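Local coordinates for protein methionyl-tRNA formyltransferase (Clostridium thermocellum, PDB 1ZGH) that probably transfers a formyl group from 10-formyltetrahydrofolate to the methionine carried by initiator tRNA, at residues Asn32-Thr37 and Glu71-Ile76; Lys48-Asn53 and Thr59-Asn64; Tyr80-His85 and Asp170-Leu175; Thr128-Ile133 and Ser164-Asn169. One frame throughout, in Å; residues are numbered along the deposited sequence.

Contact 1 (Asn32-Thr37 and Glu71-Ile76)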
loop_
_atom_site.group_PDB
_atom_site.type_symbol
_atom_site.label_atom_id
_atom_site.label_comp_id
_atom_site.label_asym_id
_atom_site.label_seq_id
_atom_site.Cartn_x
_atom_site.Cartn_y
_atom_site.Cartn_z
ATOM N N ASN A 32 24.087 2.121 -3.175
ATOM C CA ASN A 32 23.203 1.717 -4.263
ATOM C C ASN A 32 21.865 1.275 -3.655
ATOM O O ASN A 32 21.841 0.403 -2.803
ATOM C CB ASN A 32 23.804 0.553 -5.089
ATOM C CG ASN A 32 25.061 0.941 -5.874
ATOM O OD1 ASN A 32 25.273 2.098 -6.207
ATOM N ND2 ASN A 32 25.899 -0.063 -6.182
ATOM N N ILE A 33 20.765 1.894 -4.069
ATOM C CA ILE A 33 19.445 1.377 -3.699
ATOM C C ILE A 33 18.515 1.203 -4.898
ATOM O O ILE A 33 18.692 1.831 -5.960
ATOM C CB ILE A 33 18.719 2.273 -2.677
ATOM C CG1 ILE A 33 18.436 3.654 -3.258
ATOM C CG2 ILE A 33 19.507 2.406 -1.360
ATOM C CD1 ILE A 33 17.444 4.457 -2.426
ATOM N N ILE A 34 17.519 0.341 -4.709
ATOM C CA ILE A 34 16.432 0.226 -5.655
ATOM C C ILE A 34 15.167 0.641 -4.922
ATOM O O ILE A 34 14.942 0.238 -3.786
ATOM C CB ILE A 34 16.278 -1.206 -6.191
ATOM C CG1 ILE A 34 17.490 -1.602 -7.047
ATOM C CG2 ILE A 34 14.973 -1.358 -7.009
ATOM C CD1 ILE A 34 17.523 -3.040 -7.395
ATOM N N ILE A 35 14.368 1.466 -5.588
ATOM C CA ILE A 35 12.968 1.688 -5.230
ATOM C C ILE A 35 12.068 1.022 -6.264
ATOM O O ILE A 35 11.979 1.461 -7.406
ATOM C CB ILE A 35 12.614 3.191 -5.118
ATOM C CG1 ILE A 35 13.624 3.884 -4.188
ATOM C CG2 ILE A 35 11.157 3.374 -4.576
ATOM C CD1 ILE A 35 13.356 5.353 -3.938
ATOM N N ALA A 36 11.366 -0.018 -5.835
ATOM C CA ALA A 36 10.432 -0.716 -6.707
ATOM C C ALA A 36 9.022 -0.361 -6.265
ATOM O O ALA A 36 8.607 -0.652 -5.152
ATOM C CB ALA A 36 10.688 -2.224 -6.653
ATOM N N THR A 37 8.296 0.346 -7.106
ATOM C CA THR A 37 6.952 0.799 -6.697
ATOM C C THR A 37 6.071 0.993 -7.913
ATOM O O THR A 37 6.571 1.257 -9.028
ATOM C CB THR A 37 7.054 2.133 -5.901
ATOM O OG1 THR A 37 5.825 2.411 -5.209
ATOM C CG2 THR A 37 7.460 3.314 -6.841
ATOM N N GLU A 71 18.657 -11.623 -12.183
ATOM C CA GLU A 71 19.744 -11.337 -13.110
ATOM C C GLU A 71 19.942 -9.826 -13.314
ATOM O O GLU A 71 21.068 -9.375 -13.426
ATOM C CB GLU A 71 19.547 -12.070 -14.451
ATOM C CG GLU A 71 19.659 -13.623 -14.361
ATOM C CD GLU A 71 21.006 -14.139 -13.823
ATOM O OE1 GLU A 71 20.988 -15.008 -12.921
ATOM O OE2 GLU A 71 22.085 -13.709 -14.293
ATOM N N LYS A 72 18.861 -9.048 -13.323
ATOM C CA LYS A 72 18.970 -7.593 -13.442
ATOM C C LYS A 72 19.375 -6.891 -12.124
ATOM O O LYS A 72 20.223 -5.979 -12.118
ATOM C CB LYS A 72 17.654 -6.993 -13.970
ATOM C CG LYS A 72 17.353 -7.326 -15.443
ATOM C CD LYS A 72 15.989 -6.787 -15.858
ATOM C CE LYS A 72 15.652 -7.117 -17.305
ATOM N NZ LYS A 72 16.689 -6.577 -18.236
ATOM N N VAL A 73 18.792 -7.332 -11.023
ATOM C CA VAL A 73 19.060 -6.778 -9.694
ATOM C C VAL A 73 20.531 -7.014 -9.235
ATOM O O VAL A 73 21.123 -6.149 -8.591
ATOM C CB VAL A 73 18.059 -7.379 -8.654
ATOM C CG1 VAL A 73 18.471 -7.064 -7.232
ATOM C CG2 VAL A 73 16.631 -6.900 -8.933
ATOM N N LYS A 74 21.096 -8.175 -9.558
ATOM C CA LYS A 74 22.461 -8.501 -9.139
ATOM C C LYS A 74 23.475 -7.528 -9.751
ATOM O O LYS A 74 24.493 -7.225 -9.125
ATOM C CB LYS A 74 22.821 -9.978 -9.402
ATOM C CG LYS A 74 23.236 -10.379 -10.820
ATOM C CD LYS A 74 23.782 -11.804 -10.816
ATOM C CE LYS A 74 24.214 -12.334 -12.200
ATOM N NZ LYS A 74 25.590 -12.077 -12.605
ATOM N N LEU A 75 23.158 -7.003 -10.940
ATOM C CA LEU A 75 24.057 -6.075 -11.636
ATOM C C LEU A 75 24.057 -4.695 -10.986
ATOM O O LEU A 75 25.018 -3.952 -11.114
ATOM C CB LEU A 75 23.716 -5.972 -13.120
ATOM C CG LEU A 75 23.896 -7.235 -13.955
ATOM C CD1 LEU A 75 23.504 -6.938 -15.413
ATOM C CD2 LEU A 75 25.314 -7.771 -13.889
ATOM N N ILE A 76 22.982 -4.385 -10.280
ATOM C CA ILE A 76 22.791 -3.101 -9.579
ATOM C C ILE A 76 23.483 -3.170 -8.219
ATOM O O ILE A 76 23.998 -2.173 -7.726
ATOM C CB ILE A 76 21.283 -2.795 -9.378
ATOM C CG1 ILE A 76 20.577 -2.529 -10.712
ATOM C CG2 ILE A 76 21.045 -1.599 -8.436
ATOM C CD1 ILE A 76 21.248 -1.471 -11.570
#
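Ile34 and Ile76 supply the closest apolar meeting between strand 32-36 and helix 71-76, with CG1 of Ile34 3.8 Å from CG2 of Ile76. The apolar group consists of three branched side chains. From the strand, Ile34 sends its longer branch outward, CG1 standing anti to the carbonyl carbon (chi1 -67°), which lets the same branch serve two residues one helical turn apart. Its CD1 lies 3.9 Å from Ile76 CG2 and also reaches CG1 of Val73, 4.1 Å away. Both helix residues are met at a slant, the side chains neither aligned nor end-on, and in each it is the methyl anti to the backbone N that does the touching.

The polar part is confined to one end. There Asn32 brings ND2 to 3.2 Å from the carbonyl O of Ile76. Asn32 and Ile76 also have the nearest CA atoms, 7.2 Å apart, whereas the segment axes approach to 9.8 Å at an angle of 144°.

Val73 also packs on Ile81 and Phe98, and Ile34 on Ile62 and Pro78, so the aliphatic patch continues past the two segments. With 191 Å² buried in all, and Ile34, Val73 and Ile76 providing most of it, the contact implies attachment of the helix to the sheet mainly by aliphatic packing, the amide-bearing end being partly exposed.

Contact 2 (Lys48-Asn53 and Thr59-Asn64)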
loop_
_atom_site.group_PDB
_atom_site.type_symbol
_atom_site.label_atom_id
_atom_site.label_comp_id
_atom_site.label_asym_id
_atom_site.label_seq_id
_atom_site.Cartn_x
_atom_site.Cartn_y
_atom_site.Cartn_z
ATOM N N LYS A 48 11.413 12.238 -7.294
ATOM C CA LYS A 48 11.784 13.375 -6.449
ATOM C C LYS A 48 12.891 12.984 -5.470
ATOM O O LYS A 48 13.892 13.710 -5.320
ATOM C CB LYS A 48 10.545 13.868 -5.698
ATOM C CG LYS A 48 10.761 15.081 -4.869
ATOM N N PHE A 49 12.727 11.822 -4.829
ATOM C CA PHE A 49 13.714 11.321 -3.867
ATOM C C PHE A 49 15.062 11.073 -4.560
ATOM O O PHE A 49 16.134 11.421 -4.017
ATOM C CB PHE A 49 13.215 10.044 -3.172
ATOM C CG PHE A 49 14.191 9.488 -2.192
ATOM C CD1 PHE A 49 15.227 8.654 -2.621
ATOM C CD2 PHE A 49 14.120 9.822 -0.846
ATOM C CE1 PHE A 49 16.180 8.160 -1.721
ATOM C CE2 PHE A 49 15.083 9.331 0.058
ATOM C CZ PHE A 49 16.118 8.508 -0.400
ATOM N N LYS A 50 15.022 10.500 -5.760
ATOM C CA LYS A 50 16.278 10.234 -6.519
ATOM C C LYS A 50 17.034 11.537 -6.844
ATOM O O LYS A 50 18.242 11.613 -6.684
ATOM C CB LYS A 50 15.961 9.469 -7.811
ATOM C CG LYS A 50 17.122 9.363 -8.798
ATOM C CD LYS A 50 16.724 8.645 -10.083
ATOM C CE LYS A 50 17.921 8.597 -11.030
ATOM N NZ LYS A 50 17.975 7.337 -11.774
ATOM N N LYS A 51 16.313 12.536 -7.335
ATOM C CA LYS A 51 16.890 13.833 -7.647
ATOM C C LYS A 51 17.441 14.546 -6.411
ATOM O O LYS A 51 18.556 15.079 -6.443
ATOM C CB LYS A 51 15.865 14.726 -8.326
ATOM N N GLU A 52 16.671 14.577 -5.332
ATOM C CA GLU A 52 17.120 15.286 -4.134
ATOM C C GLU A 52 18.315 14.639 -3.433
ATOM O O GLU A 52 19.058 15.318 -2.733
ATOM C CB GLU A 52 15.964 15.492 -3.163
ATOM C CG GLU A 52 14.895 16.436 -3.713
ATOM C CD GLU A 52 13.627 16.437 -2.890
ATOM O OE1 GLU A 52 13.455 15.534 -2.031
ATOM O OE2 GLU A 52 12.770 17.329 -3.127
ATOM N N ASN A 53 18.523 13.340 -3.629
ATOM C CA ASN A 53 19.586 12.638 -2.923
ATOM C C ASN A 53 20.711 12.111 -3.812
ATOM O O ASN A 53 21.418 11.187 -3.420
ATOM C CB ASN A 53 18.973 11.512 -2.089
ATOM C CG ASN A 53 18.086 12.040 -0.986
ATOM O OD1 ASN A 53 18.571 12.403 0.081
ATOM N ND2 ASN A 53 16.783 12.115 -1.248
ATOM N N THR A 59 20.127 5.843 -6.977
ATOM C CA THR A 59 18.778 5.316 -6.891
ATOM C C THR A 59 18.332 4.799 -8.260
ATOM O O THR A 59 18.355 5.534 -9.249
ATOM C CB THR A 59 17.790 6.403 -6.388
ATOM O OG1 THR A 59 18.243 6.924 -5.134
ATOM C CG2 THR A 59 16.411 5.835 -6.185
ATOM N N THR A 60 17.973 3.518 -8.310
ATOM C CA THR A 60 17.321 2.929 -9.486
ATOM C C THR A 60 15.829 2.731 -9.181
ATOM O O THR A 60 15.486 2.084 -8.198
ATOM C CB THR A 60 18.019 1.585 -9.867
ATOM O OG1 THR A 60 19.412 1.812 -10.021
ATOM C CG2 THR A 60 17.489 0.995 -11.174
ATOM N N ILE A 61 14.963 3.277 -10.033
ATOM C CA ILE A 61 13.532 3.168 -9.880
ATOM C C ILE A 61 13.025 2.081 -10.829
ATOM O O ILE A 61 13.329 2.109 -12.026
ATOM C CB ILE A 61 12.817 4.500 -10.151
ATOM C CG1 ILE A 61 13.386 5.584 -9.240
ATOM C CG2 ILE A 61 11.308 4.387 -9.896
ATOM C CD1 ILE A 61 12.867 6.962 -9.576
ATOM N N ILE A 62 12.321 1.105 -10.263
ATOM C CA ILE A 62 11.756 0.009 -11.018
ATOM C C ILE A 62 10.248 0.034 -10.860
ATOM O O ILE A 62 9.748 0.109 -9.741
ATOM C CB ILE A 62 12.350 -1.327 -10.553
ATOM C CG1 ILE A 62 13.858 -1.355 -10.905
ATOM C CG2 ILE A 62 11.587 -2.481 -11.179
ATOM C CD1 ILE A 62 14.600 -2.616 -10.468
ATOM N N THR A 63 9.526 0.006 -11.976
ATOM C CA THR A 63 8.059 0.127 -11.941
ATOM C C THR A 63 7.292 -1.024 -12.584
ATOM O O THR A 63 6.068 -1.054 -12.478
ATOM C CB THR A 63 7.569 1.447 -12.593
ATOM O OG1 THR A 63 7.953 1.481 -13.966
ATOM C CG2 THR A 63 8.152 2.658 -11.863
ATOM N N ASN A 64 8.007 -1.966 -13.201
ATOM C CA ASN A 64 7.398 -3.096 -13.915
ATOM C C ASN A 64 7.909 -4.414 -13.367
ATOM O O ASN A 64 9.129 -4.586 -13.122
ATOM C CB ASN A 64 7.710 -3.030 -15.423
ATOM C CG ASN A 64 7.142 -1.792 -16.088
ATOM O OD1 ASN A 64 5.945 -1.484 -15.958
ATOM N ND2 ASN A 64 7.989 -1.068 -16.806
HETATM O O HOH W 1 15.943 4.865 -12.215
#
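Lys50 is extended from chi1 (169°) through chi3, CG lying anti to the backbone N, and this lays its chain alongside Thr59 before a bend at chi4 (143°) brings the ammonium group to the outer edge of the strand, beyond the carbonyl O of Thr59. Lys50 and Thr59 run past each other in opposite directions: CB of Lys50 is 3.8 Å from CB of Thr59, and NZ of Lys50 donates to the carbonyl O of Thr59 at 3.1 Å. That bond is almost collinear with the carbonyl, the C=O...donor angle being 172°. A water extends the grip, accepting a weak bond from Lys50 NZ and a firmer one from Ile61 N at 2.9 Å. Halfway along the lysine, CD touches CD1 of Ile61 at 4.2 Å.

On the inner side, Phe49 presents its ring edge to Thr59, CE1 lying 4.2 Å from OG1. This hydroxyl is buried by the contact and has no hydrogen-bond partner in the model. One face of the same ring is covered by the amide of Asn53, with Asn53 ND2 standing 3.4 Å above the ring plane, over its centre. The amide is held there by a 2.9 Å bond from Asn53 ND2 to the carbonyl O of Phe49, made in the carbonyl plane on a lone pair.

Helix and strand run nearly antiparallel. That geometry belongs to the beta-alpha-beta crossover formed by strand 31-36, helix 40-52 and strand 57-62, an element of Rossmann-like sheets.

Contact 3 (Tyr80-His85 and Asp170-Leu175)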
loop_
_atom_site.group_PDB
_atom_site.type_symbol
_atom_site.label_atom_id
_atom_site.label_comp_id
_atom_site.label_asym_id
_atom_site.label_seq_id
_atom_site.Cartn_x
_atom_site.Cartn_y
_atom_site.Cartn_z
ATOM N N TYR A 80 19.812 -1.834 -0.250
ATOM C CA TYR A 80 18.395 -1.992 0.102
ATOM C C TYR A 80 17.553 -1.986 -1.152
ATOM O O TYR A 80 17.827 -1.231 -2.103
ATOM C CB TYR A 80 17.893 -0.826 0.974
ATOM C CG TYR A 80 18.509 -0.781 2.356
ATOM C CD1 TYR A 80 17.895 -1.427 3.434
ATOM C CD2 TYR A 80 19.688 -0.090 2.584
ATOM C CE1 TYR A 80 18.443 -1.378 4.706
ATOM C CE2 TYR A 80 20.259 -0.034 3.859
ATOM C CZ TYR A 80 19.628 -0.671 4.912
ATOM O OH TYR A 80 20.190 -0.632 6.169
ATOM N N ILE A 81 16.501 -2.797 -1.145
ATOM C CA ILE A 81 15.465 -2.704 -2.168
ATOM C C ILE A 81 14.197 -2.316 -1.394
ATOM O O ILE A 81 13.798 -3.021 -0.481
ATOM C CB ILE A 81 15.229 -4.007 -2.945
ATOM C CG1 ILE A 81 16.559 -4.580 -3.487
ATOM C CG2 ILE A 81 14.204 -3.768 -4.079
ATOM C CD1 ILE A 81 16.401 -5.909 -4.173
ATOM N N LEU A 82 13.637 -1.168 -1.749
ATOM C CA LEU A 82 12.554 -0.537 -1.016
ATOM C C LEU A 82 11.278 -0.675 -1.839
ATOM O O LEU A 82 11.272 -0.315 -2.998
ATOM C CB LEU A 82 12.869 0.954 -0.798
ATOM C CG LEU A 82 14.240 1.187 -0.103
ATOM C CD1 LEU A 82 14.712 2.603 -0.202
ATOM C CD2 LEU A 82 14.117 0.798 1.330
ATOM N N PHE A 83 10.192 -1.152 -1.218
ATOM C CA PHE A 83 8.921 -1.355 -1.912
ATOM C C PHE A 83 7.796 -0.483 -1.281
ATOM O O PHE A 83 7.123 -0.945 -0.378
ATOM C CB PHE A 83 8.524 -2.831 -1.814
ATOM C CG PHE A 83 9.459 -3.790 -2.503
ATOM C CD1 PHE A 83 10.625 -4.256 -1.868
ATOM C CD2 PHE A 83 9.165 -4.262 -3.766
ATOM C CE1 PHE A 83 11.472 -5.172 -2.499
ATOM C CE2 PHE A 83 10.010 -5.157 -4.416
ATOM C CZ PHE A 83 11.153 -5.627 -3.781
ATOM N N PRO A 84 7.654 0.800 -1.677
ATOM C CA PRO A 84 6.536 1.605 -1.138
ATOM C C PRO A 84 5.159 1.035 -1.442
ATOM O O PRO A 84 4.289 1.038 -0.567
ATOM C CB PRO A 84 6.720 2.946 -1.814
ATOM C CG PRO A 84 8.176 3.002 -2.124
ATOM C CD PRO A 84 8.558 1.616 -2.502
ATOM N N HIS A 85 4.991 0.536 -2.662
ATOM C CA HIS A 85 3.837 -0.240 -3.048
ATOM C C HIS A 85 4.172 -1.169 -4.197
ATOM O O HIS A 85 4.616 -0.753 -5.268
ATOM C CB HIS A 85 2.657 0.668 -3.501
ATOM C CG HIS A 85 1.424 -0.132 -3.813
ATOM N ND1 HIS A 85 1.128 -0.585 -5.080
ATOM C CD2 HIS A 85 0.514 -0.708 -2.998
ATOM C CE1 HIS A 85 0.042 -1.335 -5.043
ATOM N NE2 HIS A 85 -0.356 -1.422 -3.788
ATOM N N ASP A 170 10.033 10.504 5.757
ATOM C CA ASP A 170 10.439 10.138 7.123
ATOM C C ASP A 170 11.097 8.756 7.180
ATOM O O ASP A 170 12.256 8.638 7.596
ATOM C CB ASP A 170 9.213 10.208 8.039
ATOM C CG ASP A 170 9.504 9.786 9.479
ATOM O OD1 ASP A 170 8.528 9.732 10.269
ATOM O OD2 ASP A 170 10.684 9.520 9.841
HETATM N N MSE A 171 10.394 7.722 6.731
HETATM C CA MSE A 171 10.847 6.356 6.952
HETATM C C MSE A 171 12.095 5.945 6.145
HETATM O O MSE A 171 13.041 5.404 6.722
HETATM C CB MSE A 171 9.705 5.361 6.754
HETATM C CG MSE A 171 8.531 5.642 7.682
HETATM SE SE MSE A 171 7.128 4.316 7.510
HETATM C CE MSE A 171 7.821 2.935 8.741
ATOM N N ILE A 172 12.079 6.176 4.837
ATOM C CA ILE A 172 13.202 5.851 3.984
ATOM C C ILE A 172 14.488 6.592 4.425
ATOM O O ILE A 172 15.491 5.944 4.653
ATOM C CB ILE A 172 12.867 5.976 2.467
ATOM C CG1 ILE A 172 11.966 4.792 2.064
ATOM C CG2 ILE A 172 14.147 5.911 1.607
ATOM C CD1 ILE A 172 11.476 4.794 0.626
ATOM N N PRO A 173 14.452 7.925 4.600
ATOM C CA PRO A 173 15.650 8.615 5.130
ATOM C C PRO A 173 16.198 8.059 6.455
ATOM O O PRO A 173 17.421 7.929 6.624
ATOM C CB PRO A 173 15.168 10.055 5.307
ATOM C CG PRO A 173 14.094 10.195 4.298
ATOM C CD PRO A 173 13.370 8.881 4.320
ATOM N N GLU A 174 15.312 7.745 7.385
ATOM C CA GLU A 174 15.718 7.156 8.668
ATOM C C GLU A 174 16.355 5.781 8.495
ATOM O O GLU A 174 17.449 5.505 9.037
ATOM C CB GLU A 174 14.521 7.046 9.619
ATOM C CG GLU A 174 14.792 6.125 10.817
ATOM C CD GLU A 174 14.548 6.813 12.132
ATOM O OE1 GLU A 174 13.709 6.321 12.922
ATOM O OE2 GLU A 174 15.210 7.847 12.369
ATOM N N LEU A 175 15.671 4.915 7.758
ATOM C CA LEU A 175 16.214 3.591 7.429
ATOM C C LEU A 175 17.615 3.632 6.815
ATOM O O LEU A 175 18.507 2.908 7.271
ATOM C CB LEU A 175 15.290 2.833 6.478
ATOM C CG LEU A 175 15.729 1.396 6.161
ATOM C CD1 LEU A 175 15.400 0.484 7.315
ATOM C CD2 LEU A 175 15.053 0.893 4.887
#
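Strand 80-83 and helix 170-175 run nearly antiparallel, at 170°, with their axes 11.2 Å apart and the closest CA pair, Leu82 and Ile172, separated by 8.1 Å. Four buried side chains fill that interval, and no hydrogen bond crosses it. Leu82 divides its two methyls between two helix residues about one turn apart. Its CD1 meets Ile172 tip to tip, 3.8 Å from CG2 of that residue and 4.0 Å from its CD1. Its CD2 slides past Leu175 and lies 3.7 Å from CD2 of Leu175.

The same Leu175 methyl is also approached by the Tyr80 ring, whose CD1 is 3.9 Å from Leu175 CD2 in an oblique encounter. Leu175 reaches both strand residues because CG is anti to its backbone N (chi1 -176°), while Tyr80 and Leu82 each carry CG anti to the carbonyl carbon.

Farther round the helix, Asp170 and Glu174 form salt bridges with Arg148, which ties the helix to strand 144-151 as well, and Leu175 packs on Phe145 of that strand. Strand 80-83 is hydrogen-bonded to strand 31-36 along one edge and towards strand 100-104 along the other, so helix 156-178 lies against an interior strand of the mixed sheet.

Contact 4 (Thr128-Ile133 and Ser164-Asn169)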
loop_
_atom_site.group_PDB
_atom_site.type_symbol
_atom_site.label_atom_id
_atom_site.label_comp_id
_atom_site.label_asym_id
_atom_site.label_seq_id
_atom_site.Cartn_x
_atom_site.Cartn_y
_atom_site.Cartn_z
ATOM N N THR A 128 -3.838 3.582 11.998
ATOM C CA THR A 128 -3.033 2.363 11.910
ATOM C C THR A 128 -1.555 2.742 12.058
ATOM O O THR A 128 -1.235 3.889 12.392
ATOM C CB THR A 128 -3.321 1.608 10.569
ATOM O OG1 THR A 128 -2.677 0.332 10.563
ATOM C CG2 THR A 128 -2.895 2.406 9.338
ATOM N N LYS A 129 -0.661 1.793 11.820
ATOM C CA LYS A 129 0.764 2.090 11.717
ATOM C C LYS A 129 1.266 1.550 10.384
ATOM O O LYS A 129 0.723 0.586 9.851
ATOM C CB LYS A 129 1.541 1.484 12.887
ATOM C CG LYS A 129 1.293 2.187 14.226
ATOM C CD LYS A 129 2.359 1.874 15.212
ATOM C CE LYS A 129 1.962 2.230 16.656
ATOM N NZ LYS A 129 1.447 3.619 16.743
ATOM N N ILE A 130 2.264 2.214 9.823
ATOM C CA ILE A 130 3.011 1.690 8.697
ATOM C C ILE A 130 4.236 0.988 9.290
ATOM O O ILE A 130 5.001 1.621 10.016
ATOM C CB ILE A 130 3.461 2.831 7.740
ATOM C CG1 ILE A 130 2.245 3.677 7.321
ATOM C CG2 ILE A 130 4.204 2.263 6.516
ATOM C CD1 ILE A 130 2.612 4.918 6.506
ATOM N N SER A 131 4.372 -0.319 9.036
ATOM C CA SER A 131 5.503 -1.109 9.468
ATOM C C SER A 131 6.462 -1.351 8.303
ATOM O O SER A 131 6.078 -1.908 7.257
ATOM C CB SER A 131 5.062 -2.468 10.028
ATOM O OG SER A 131 4.067 -2.339 11.004
ATOM N N ALA A 132 7.713 -0.933 8.488
ATOM C CA ALA A 132 8.785 -1.287 7.555
ATOM C C ALA A 132 9.315 -2.648 7.999
ATOM O O ALA A 132 9.752 -2.803 9.155
ATOM C CB ALA A 132 9.865 -0.230 7.558
ATOM N N ILE A 133 9.237 -3.635 7.102
ATOM C CA ILE A 133 9.642 -5.012 7.403
ATOM C C ILE A 133 10.560 -5.617 6.357
ATOM O O ILE A 133 10.511 -5.254 5.183
ATOM C CB ILE A 133 8.429 -5.952 7.546
ATOM C CG1 ILE A 133 7.729 -6.156 6.196
ATOM C CG2 ILE A 133 7.471 -5.389 8.583
ATOM C CD1 ILE A 133 6.572 -7.128 6.245
ATOM N N SER A 164 2.452 7.456 1.491
ATOM C CA SER A 164 3.612 7.597 0.607
ATOM C C SER A 164 4.504 8.736 1.091
ATOM O O SER A 164 5.744 8.598 1.144
ATOM C CB SER A 164 3.164 7.817 -0.841
ATOM O OG SER A 164 4.267 7.748 -1.734
ATOM N N LYS A 165 3.874 9.855 1.463
ATOM C CA LYS A 165 4.604 10.990 1.992
ATOM C C LYS A 165 5.362 10.631 3.293
ATOM O O LYS A 165 6.505 11.021 3.461
ATOM C CB LYS A 165 3.690 12.199 2.151
ATOM C CG LYS A 165 4.342 13.458 2.653
ATOM C CD LYS A 165 3.441 14.730 2.426
ATOM C CE LYS A 165 3.865 15.902 3.262
ATOM N NZ LYS A 165 3.234 17.203 2.791
ATOM N N ILE A 166 4.739 9.869 4.187
ATOM C CA ILE A 166 5.411 9.387 5.402
ATOM C C ILE A 166 6.586 8.463 5.060
ATOM O O ILE A 166 7.661 8.561 5.662
ATOM C CB ILE A 166 4.392 8.680 6.361
ATOM C CG1 ILE A 166 3.414 9.732 6.905
ATOM C CG2 ILE A 166 5.128 7.928 7.512
ATOM C CD1 ILE A 166 2.160 9.195 7.681
ATOM N N ILE A 167 6.391 7.583 4.084
ATOM C CA ILE A 167 7.383 6.614 3.721
ATOM C C ILE A 167 8.622 7.317 3.125
ATOM O O ILE A 167 9.790 7.043 3.507
ATOM C CB ILE A 167 6.814 5.571 2.750
ATOM C CG1 ILE A 167 5.894 4.618 3.523
ATOM C CG2 ILE A 167 7.936 4.754 2.079
ATOM C CD1 ILE A 167 5.023 3.708 2.618
ATOM N N PHE A 168 8.362 8.227 2.200
ATOM C CA PHE A 168 9.439 8.915 1.479
ATOM C C PHE A 168 10.117 10.034 2.254
ATOM O O PHE A 168 11.333 10.221 2.095
ATOM C CB PHE A 168 8.962 9.433 0.121
ATOM C CG PHE A 168 8.924 8.356 -0.944
ATOM C CD1 PHE A 168 10.080 7.989 -1.598
ATOM C CD2 PHE A 168 7.736 7.710 -1.269
ATOM C CE1 PHE A 168 10.072 6.982 -2.578
ATOM C CE2 PHE A 168 7.698 6.708 -2.254
ATOM C CZ PHE A 168 8.900 6.350 -2.921
ATOM N N ASN A 169 9.371 10.751 3.085
ATOM C CA ASN A 169 9.952 11.920 3.773
ATOM C C ASN A 169 10.538 11.562 5.125
ATOM O O ASN A 169 11.469 12.208 5.567
ATOM C CB ASN A 169 8.926 13.040 3.923
ATOM C CG ASN A 169 8.537 13.684 2.578
ATOM O OD1 ASN A 169 9.065 13.337 1.512
ATOM N ND2 ASN A 169 7.636 14.645 2.641
#
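Ile130 alone represents strand 128-133 in this contact, meeting Ile166 and Ile167 of the helix with different branches. Its CD1 lies 4.0 Å from CG2 of Ile166 and 4.2 Å from CB of Ile166, the two side chains meeting at a slant. Its CG2 is 4.2 Å from CG1 of Ile167, and here the side chains cross at about a right angle. The split follows from the strand rotamer: CG1 of Ile130 is anti to the carbonyl carbon (chi1 -54°) and CG2 is anti to the backbone N, so two consecutive helix residues are touched by separate branches.

The more enclosed side is that of Ile167, a buried residue that, like Ile130, also packs on Phe103 of strand 100-104, although the shortest approach is to Ile166. Ile166 is partly exposed, and beyond it the helix surface turns to solvent through Lys165 and Asn169. Even the firm part is modest, since the whole contact buries 127 Å², the nearest CA atoms (Ile130 and Ile167) stay 8.3 Å apart, and no hydrogen bond spans the segments.

On the strand, Ile130 is backbone-bonded to Arg148 and its neighbour Ser131 to His104. A long helix, 156-178, thus covers one face of a mixed sheet at its antiparallel part, a layered alpha/beta construction consistent with the formyltransferase fold.

Overall arrangement
All four contacts set a helix against the same mixed sheet, but at different depths. Contacts 3 and 4 are buried and share helix 156-178, contact 4 nested within the loop that contact 3 closes; their centres are 8 Å apart, contact 4 being purely aliphatic and contact 3 adding a tyrosine ring. Contacts 1 and 2 are partly buried and admit polar groups: an asparagine amide near a carbonyl in contact 1, a lysine-carbonyl bond and a water in contact 2. Backbone pairing links contact 1 to both contact 2 and contact 3, because strand 31-36 lies between strands 57-62 and 80-83. Phe49 and Ile172 join contacts 2 and 3 by packing, CZ to CG2 at 3.8 Å.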